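PDB 6UZI: dihydrolipoyl dehydrogenase from Elizabethkingia anophelis NUHP1, which probably uses FAD and a redox-active disulfide to reoxidise the dihydrolipoyl groups of partner proteins, passing the electrons to NAD+. Local coordinates for residues I405-D410 against L417-I422. Numbering follows the deposited sequence.
Sequences IKILAD and LGVHMI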
loop_
_atom_site.group_PDB
_atom_site.type_symbol
_atom_site.label_atom_id
_atom_site.label_comp_id
_atom_site.label_asym_id
_atom_site.label_seq_id
_atom_site.Cartn_x
_atom_site.Cartn_y
_atom_site.Cartn_z
ATOM N N ILE A 405 1.114 10.440 -9.664
ATOM C CA ILE A 405 0.139 10.878 -8.671
ATOM C C ILE A 405 -0.275 12.301 -9.017
ATOM O O ILE A 405 0.580 13.161 -9.265
ATOM C CB ILE A 405 0.704 10.809 -7.245
ATOM C CG1 ILE A 405 1.211 9.399 -6.947
ATOM C CG2 ILE A 405 -0.347 11.251 -6.242
ATOM C CD1 ILE A 405 0.106 8.418 -6.695
ATOM N N LYS A 406 -1.580 12.544 -9.039
ATOM C CA LYS A 406 -2.123 13.823 -9.466
ATOM C C LYS A 406 -3.089 14.341 -8.414
ATOM O O LYS A 406 -4.016 13.631 -8.014
ATOM C CB LYS A 406 -2.812 13.685 -10.827
ATOM C CG LYS A 406 -3.654 14.881 -11.250
ATOM C CD LYS A 406 -4.482 14.535 -12.489
ATOM C CE LYS A 406 -5.036 15.787 -13.159
ATOM N NZ LYS A 406 -5.807 15.452 -14.380
ATOM N N ILE A 407 -2.871 15.572 -7.967
ATOM C CA ILE A 407 -3.693 16.197 -6.941
ATOM C C ILE A 407 -4.302 17.470 -7.515
ATOM O O ILE A 407 -3.599 18.275 -8.139
ATOM C CB ILE A 407 -2.878 16.508 -5.674
ATOM C CG1 ILE A 407 -2.500 15.213 -4.954
ATOM C CG2 ILE A 407 -3.669 17.431 -4.745
ATOM C CD1 ILE A 407 -1.575 15.422 -3.759
ATOM N N LEU A 408 -5.602 17.645 -7.302
ATOM C CA LEU A 408 -6.325 18.850 -7.676
ATOM C C LEU A 408 -6.697 19.606 -6.405
ATOM O O LEU A 408 -7.230 19.014 -5.459
ATOM C CB LEU A 408 -7.575 18.499 -8.482
ATOM C CG LEU A 408 -7.329 17.661 -9.735
ATOM C CD1 LEU A 408 -8.632 17.110 -10.294
ATOM C CD2 LEU A 408 -6.621 18.497 -10.778
ATOM N N ALA A 409 -6.413 20.910 -6.383
ATOM C CA ALA A 409 -6.647 21.743 -5.213
ATOM C C ALA A 409 -7.333 23.040 -5.613
ATOM O O ALA A 409 -7.097 23.568 -6.703
ATOM C CB ALA A 409 -5.335 22.060 -4.495
ATOM N N ASP A 410 -8.182 23.554 -4.719
ATOM C CA ASP A 410 -8.824 24.844 -4.957
ATOM C C ASP A 410 -7.761 25.935 -4.983
ATOM O O ASP A 410 -6.913 26.010 -4.092
ATOM C CB ASP A 410 -9.870 25.136 -3.870
ATOM C CG ASP A 410 -10.712 26.379 -4.174
ATOM O OD1 ASP A 410 -10.393 27.476 -3.655
ATOM O OD2 ASP A 410 -11.676 26.267 -4.963
ATOM N N LEU A 417 -9.335 18.914 -3.818
ATOM C CA LEU A 417 -10.632 18.585 -4.392
ATOM C C LEU A 417 -10.684 17.206 -5.046
ATOM O O LEU A 417 -11.781 16.664 -5.215
ATOM C CB LEU A 417 -11.034 19.654 -5.418
ATOM C CG LEU A 417 -11.100 21.097 -4.914
ATOM C CD1 LEU A 417 -11.463 22.025 -6.050
ATOM C CD2 LEU A 417 -12.119 21.236 -3.798
ATOM N N GLY A 418 -9.539 16.628 -5.405
ATOM C CA GLY A 418 -9.485 15.302 -5.998
ATOM C C GLY A 418 -8.063 14.783 -6.079
ATOM O O GLY A 418 -7.135 15.557 -6.331
ATOM N N VAL A 419 -7.876 13.482 -5.856
ATOM C CA VAL A 419 -6.568 12.831 -5.889
ATOM C C VAL A 419 -6.677 11.622 -6.801
ATOM O O VAL A 419 -7.565 10.784 -6.618
ATOM C CB VAL A 419 -6.102 12.413 -4.477
ATOM C CG1 VAL A 419 -4.722 11.775 -4.512
ATOM C CG2 VAL A 419 -6.076 13.615 -3.554
ATOM N N HIS A 420 -5.780 11.528 -7.781
ATOM C CA HIS A 420 -5.884 10.517 -8.832
ATOM C C HIS A 420 -4.532 9.848 -9.034
ATOM O O HIS A 420 -3.550 10.512 -9.377
ATOM C CB HIS A 420 -6.391 11.158 -10.127
ATOM C CG HIS A 420 -7.687 11.890 -9.953
ATOM N ND1 HIS A 420 -8.907 11.251 -9.922
ATOM C CD2 HIS A 420 -7.950 13.207 -9.773
ATOM C CE1 HIS A 420 -9.868 12.143 -9.746
ATOM N NE2 HIS A 420 -9.313 13.336 -9.649
ATOM N N MET A 421 -4.495 8.530 -8.860
ATOM C CA MET A 421 -3.252 7.780 -8.778
ATOM C C MET A 421 -3.218 6.673 -9.816
ATOM O O MET A 421 -4.230 6.015 -10.082
ATOM C CB MET A 421 -3.072 7.140 -7.395
ATOM C CG MET A 421 -3.421 8.008 -6.215
ATOM S SD MET A 421 -3.104 7.072 -4.704
ATOM C CE MET A 421 -3.381 8.340 -3.465
ATOM N N ILE A 422 -2.041 6.466 -10.393
ATOM C CA ILE A 422 -1.732 5.233 -11.096
ATOM C C ILE A 422 -0.291 4.890 -10.752
ATOM O O ILE A 422 0.605 5.721 -10.929
ATOM C CB ILE A 422 -1.946 5.344 -12.619
ATOM C CG1 ILE A 422 -1.564 4.038 -13.309
ATOM C CG2 ILE A 422 -1.183 6.526 -13.216
ATOM C CD1 ILE A 422 -1.993 3.990 -14.733
#
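K406 and H420 pair through both backbone N-H and C=O groups, H420 N to K406 O at 2.8 Å, as 405-410 and 417-422 run antiparallel in a beta hairpin. L408 N donates to G418 O at 2.8 Å, with an N-H...O angle of 171°. L408 O then takes L417 N at 2.7 Å and, weakly, G418 N, so L417 and G418 together face L408 in a classic beta bulge.

On one face, I405 CD1 reaches over to M421 CB at 3.5 Å, and I407 and V419 lie alongside each other, CG1 to CG1 at 4.1 Å. On the other, the L408 CD1 methyl meets the edge of the H420 imidazole near its plane, 3.9 Å from NE2; that nitrogen is hydrogen-bonded to the K370 carbonyl. K406 CG is anti to its backbone N (chi1 168°), and the extended chain leads away from 417-422 to salt bridges with D222 and E372.

Both are inner strands of the antiparallel sheet in the dimerisation domain, with 382-388 beside 404-410 and 364-369 beside 416-423. Helices 426-438 and 458-469 pack on the I405, I407, V419 and M421 face, while L225 of helix 223-236 touches H420 on the other.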